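Side-chain contacts in agarase (Pseudoalteromonas fuliginea, PDB 6XJ9), which probably hydrolyses the beta-linkages of agarose from red algae, as a marine bacterial agarase of glycoside hydrolase family 50: residues V525-T528 / L529-A533; V536-K539 / A540-R544. All coordinates share one frame; numbering follows the deposited sequence.

Overall arrangement
Interaction 1 (525-533) comes first along the chain, at the C-terminal end of helix 523-529 and in the loop that follows; interaction 2 (536-544) takes up the first turns of the next helix, 537-550. Their centres are about 8 Å apart, and both lie more than 30 Å from the centre of the chain. The lysine of interaction 2 joins them: Lys539 NZ lies 2.8 Å from Leu529 O and 2.5 Å from Arg531 O, both probable hydrogen bonds, while Thr528 packs on Thr538 and Phe542. Helix 584-609 touches side chains of both. The two contacts thus join consecutive helices, 523-529 and 537-550, whose connecting loop is tied to the second by Lys539.

Interaction 1: residues V525-T528 / L529-A533; sequences VINT and LGRDA
Leu529 packs one turn on from Val525: its N donates to Val525 O at 2.9 Å, nearly in line with the C=O. Its side chain runs beside that of Val525, the two pointing the same way, with Leu529 CD1 3.6 Å from Val525 CG1. Phe587 of helix 584-609 also touches Leu529, while Leu590 and Leu591 of that helix touch Val525. Gly530 follows with a weak bond from its N to Asn527 O, 3.3 Å long. Arg531 N then reaches Thr528 O at 3.0 Å, coming in well above the carbonyl plane. With CG beside the backbone N (chi1 -55°), the Arg531 chain passes back over the helix end, CG lying 3.4 Å from Asn527 O, and a bend at chi3 (65°) turns the guanidinium toward a water. The guanidinium plane is turned 56° from the Asn527 amide. The water, at the guanidinium edge and in its plane, accepts from Arg531 NH1 at 2.8 Å and donates to Asn527 OD1 and Thr528 OG1, bridging all three side chains; NH1 also bonds Thr461 O, and Thr528 OG1 bonds Ile524 O. The arrangement is a helix C-terminus at which i to i+4 bonding gives way to i to i+3 bonds, the first of them weak.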
loop_
_atom_site.group_PDB
_atom_site.type_symbol
_atom_site.label_atom_id
_atom_site.label_comp_id
_atom_site.label_asym_id
_atom_site.label_seq_id
_atom_site.Cartn_x
_atom_site.Cartn_y
_atom_site.Cartn_z
ATOM N N VAL A 525 -12.911 -42.564 -19.335
ATOM C CA VAL A 525 -12.915 -44.020 -19.297
ATOM C C VAL A 525 -14.344 -44.496 -19.547
ATOM O O VAL A 525 -14.583 -45.253 -20.480
ATOM C CB VAL A 525 -12.367 -44.548 -17.957
ATOM C CG1 VAL A 525 -12.694 -46.020 -17.740
ATOM C CG2 VAL A 525 -10.864 -44.317 -17.828
ATOM N N ILE A 526 -15.283 -44.017 -18.720
ATOM C CA ILE A 526 -16.673 -44.433 -18.803
ATOM C C ILE A 526 -17.171 -44.255 -20.236
ATOM O O ILE A 526 -17.596 -45.222 -20.865
ATOM C CB ILE A 526 -17.536 -43.698 -17.759
ATOM C CG1 ILE A 526 -17.164 -44.137 -16.339
ATOM C CG2 ILE A 526 -19.021 -43.908 -18.037
ATOM C CD1 ILE A 526 -17.460 -43.114 -15.275
ATOM N N ASN A 527 -17.079 -43.029 -20.757
ATOM C CA ASN A 527 -17.615 -42.709 -22.075
ATOM C C ASN A 527 -16.933 -43.528 -23.171
ATOM O O ASN A 527 -17.573 -43.946 -24.132
ATOM C CB ASN A 527 -17.471 -41.219 -22.395
ATOM C CG ASN A 527 -18.112 -40.850 -23.712
ATOM O OD1 ASN A 527 -17.454 -40.864 -24.753
ATOM N ND2 ASN A 527 -19.404 -40.549 -23.675
ATOM N N THR A 528 -15.615 -43.723 -23.059
ATOM C CA THR A 528 -14.886 -44.424 -24.102
ATOM C C THR A 528 -15.241 -45.914 -24.098
ATOM O O THR A 528 -15.315 -46.523 -25.163
ATOM C CB THR A 528 -13.380 -44.142 -24.007
ATOM O OG1 THR A 528 -13.157 -42.734 -24.148
ATOM C CG2 THR A 528 -12.579 -44.876 -25.057
ATOM N N LEU A 529 -15.451 -46.499 -22.907
ATOM C CA LEU A 529 -15.781 -47.917 -22.783
ATOM C C LEU A 529 -17.051 -48.232 -23.574
ATOM O O LEU A 529 -17.234 -49.363 -24.027
ATOM C CB LEU A 529 -15.976 -48.281 -21.306
ATOM C CG LEU A 529 -14.710 -48.559 -20.496
ATOM C CD1 LEU A 529 -15.003 -48.543 -19.003
ATOM C CD2 LEU A 529 -14.083 -49.887 -20.892
ATOM N N GLY A 530 -17.910 -47.214 -23.733
ATOM C CA GLY A 530 -19.222 -47.365 -24.346
ATOM C C GLY A 530 -19.163 -47.336 -25.871
ATOM O O GLY A 530 -20.197 -47.465 -26.533
ATOM N N ARG A 531 -17.944 -47.181 -26.410
ATOM C CA ARG A 531 -17.719 -47.009 -27.837
ATOM C C ARG A 531 -17.027 -48.244 -28.420
ATOM O O ARG A 531 -16.588 -49.132 -27.685
ATOM C CB ARG A 531 -16.966 -45.698 -28.107
ATOM C CG ARG A 531 -17.642 -44.464 -27.521
ATOM C CD ARG A 531 -16.822 -43.190 -27.581
ATOM N NE ARG A 531 -16.601 -42.778 -28.958
ATOM C CZ ARG A 531 -15.709 -41.885 -29.375
ATOM N NH1 ARG A 531 -14.903 -41.280 -28.518
ATOM N NH2 ARG A 531 -15.618 -41.607 -30.668
ATOM N N ASP A 532 -16.928 -48.277 -29.758
ATOM C CA ASP A 532 -16.482 -49.459 -30.482
ATOM C C ASP A 532 -14.968 -49.427 -30.676
ATOM O O ASP A 532 -14.421 -48.463 -31.210
ATOM C CB ASP A 532 -17.223 -49.600 -31.816
ATOM C CG ASP A 532 -16.990 -50.921 -32.543
ATOM O OD1 ASP A 532 -16.229 -51.766 -32.030
ATOM O OD2 ASP A 532 -17.572 -51.089 -33.634
ATOM N N ALA A 533 -14.317 -50.530 -30.294
ATOM C CA ALA A 533 -12.885 -50.707 -30.471
ATOM C C ALA A 533 -12.463 -50.503 -31.926
ATOM O O ALA A 533 -11.333 -50.092 -32.164
ATOM C CB ALA A 533 -12.459 -52.063 -29.959
HETATM O O HOH W 1 -14.826 -41.167 -25.725
#

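Interaction 2: residues V536-K539 / A540-R544; sequences VPTK and AEFSR
Four successive i to i+4 bonds, from Val536 O to Ala540 N through Lys539 O to Ser543 N, set the opening turns of helix 537-550, with Val536 at the N-cap position. On one side Thr538 and Phe542 point the same way, and the methyl CG2 of Thr538 sits over the ring face in a CH-pi contact, 3.9 Å from the ring centroid and 25° off its normal. CG2 takes that place because it stands anti to the backbone N, which leaves OG1 (chi1 -65°) to bond Asp474. Thr538 O lies over one face of the same ring, offset toward its rim. Were Phe542 cut back to an alanine, the Thr538 methyl would probably lose its aromatic partner and a gap would open against Thr528 and Leu590. Lys539, next to Thr538, bends at chi2 and chi4, and its CE passes 3.5 Å from Ser543 OG, which bonds Asp571. Farther along, Arg544 grips Glu541 side-on in a bidentate salt bridge, NE to OE1 at 3.0 Å and NH1 to OE2 at 2.7 Å. The chemistry is thus divided: an aromatic contact on the buried side, a paired charge at the more exposed Arg544, and a buried lysine whose NZ is held by backbone carbonyls, Arg531 O, Leu529 O and Phe570 O among them, whose negative ends would probably stabilise its positive charge.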
loop_
_atom_site.group_PDB
_atom_site.type_symbol
_atom_site.label_atom_id
_atom_site.label_comp_id
_atom_site.label_asym_id
_atom_site.label_seq_id
_atom_site.Cartn_x
_atom_site.Cartn_y
_atom_site.Cartn_z
ATOM N N VAL A 536 -12.392 -46.560 -32.490
ATOM C CA VAL A 536 -11.947 -45.708 -31.391
ATOM C C VAL A 536 -10.652 -46.284 -30.812
ATOM O O VAL A 536 -10.685 -47.166 -29.954
ATOM C CB VAL A 536 -13.036 -45.560 -30.305
ATOM C CG1 VAL A 536 -12.585 -44.654 -29.167
ATOM C CG2 VAL A 536 -14.366 -45.077 -30.866
ATOM N N PRO A 537 -9.467 -45.835 -31.284
ATOM C CA PRO A 537 -8.191 -46.387 -30.819
ATOM C C PRO A 537 -8.026 -46.522 -29.303
ATOM O O PRO A 537 -7.566 -47.555 -28.829
ATOM C CB PRO A 537 -7.166 -45.435 -31.440
ATOM C CG PRO A 537 -7.834 -45.000 -32.737
ATOM C CD PRO A 537 -9.297 -44.869 -32.375
ATOM N N THR A 538 -8.420 -45.494 -28.543
ATOM C CA THR A 538 -8.298 -45.565 -27.095
ATOM C C THR A 538 -9.124 -46.725 -26.539
ATOM O O THR A 538 -8.730 -47.351 -25.560
ATOM C CB THR A 538 -8.639 -44.238 -26.409
ATOM O OG1 THR A 538 -7.649 -43.295 -26.827
ATOM C CG2 THR A 538 -8.622 -44.361 -24.898
ATOM N N LYS A 539 -10.291 -46.991 -27.137
ATOM C CA LYS A 539 -11.104 -48.106 -26.676
ATOM C C LYS A 539 -10.411 -49.430 -27.015
ATOM O O LYS A 539 -10.353 -50.336 -26.188
ATOM C CB LYS A 539 -12.537 -48.019 -27.213
ATOM C CG LYS A 539 -13.367 -49.293 -27.041
ATOM C CD LYS A 539 -13.536 -49.746 -25.590
ATOM C CE LYS A 539 -14.417 -50.969 -25.430
ATOM N NZ LYS A 539 -15.776 -50.759 -25.990
ATOM N N ALA A 540 -9.856 -49.525 -28.226
ATOM C CA ALA A 540 -9.088 -50.699 -28.618
ATOM C C ALA A 540 -7.979 -50.972 -27.598
ATOM O O ALA A 540 -7.715 -52.134 -27.286
ATOM C CB ALA A 540 -8.549 -50.538 -30.018
ATOM N N GLU A 541 -7.374 -49.908 -27.047
ATOM C CA GLU A 541 -6.348 -50.087 -26.026
ATOM C C GLU A 541 -6.962 -50.572 -24.715
ATOM O O GLU A 541 -6.391 -51.439 -24.064
ATOM C CB GLU A 541 -5.480 -48.843 -25.806
ATOM C CG GLU A 541 -4.390 -49.032 -24.753
ATOM C CD GLU A 541 -3.236 -49.951 -25.138
ATOM O OE1 GLU A 541 -3.261 -50.521 -26.255
ATOM O OE2 GLU A 541 -2.316 -50.112 -24.318
ATOM N N PHE A 542 -8.108 -49.996 -24.325
ATOM C CA PHE A 542 -8.793 -50.389 -23.103
ATOM C C PHE A 542 -9.178 -51.873 -23.167
ATOM O O PHE A 542 -9.078 -52.592 -22.176
ATOM C CB PHE A 542 -10.018 -49.500 -22.862
ATOM C CG PHE A 542 -9.753 -48.068 -22.441
ATOM C CD1 PHE A 542 -8.470 -47.598 -22.216
ATOM C CD2 PHE A 542 -10.814 -47.201 -22.215
ATOM C CE1 PHE A 542 -8.250 -46.289 -21.809
ATOM C CE2 PHE A 542 -10.593 -45.889 -21.816
ATOM C CZ PHE A 542 -9.309 -45.437 -21.604
ATOM N N SER A 543 -9.635 -52.324 -24.339
ATOM C CA SER A 543 -9.982 -53.725 -24.544
ATOM C C SER A 543 -8.762 -54.616 -24.316
ATOM O O SER A 543 -8.873 -55.652 -23.667
ATOM C CB SER A 543 -10.565 -53.925 -25.914
ATOM O OG SER A 543 -11.866 -53.357 -25.992
ATOM N N ARG A 544 -7.601 -54.189 -24.841
ATOM C CA ARG A 544 -6.346 -54.921 -24.741
ATOM C C ARG A 544 -5.991 -55.164 -23.273
ATOM O O ARG A 544 -5.689 -56.296 -22.895
ATOM C CB ARG A 544 -5.246 -54.181 -25.513
ATOM C CG ARG A 544 -3.998 -55.003 -25.797
ATOM C CD ARG A 544 -2.844 -54.228 -26.404
ATOM N NE ARG A 544 -2.237 -53.216 -25.538
ATOM C CZ ARG A 544 -1.480 -53.451 -24.464
ATOM N NH1 ARG A 544 -0.988 -52.435 -23.774
ATOM N NH2 ARG A 544 -1.231 -54.691 -24.070
#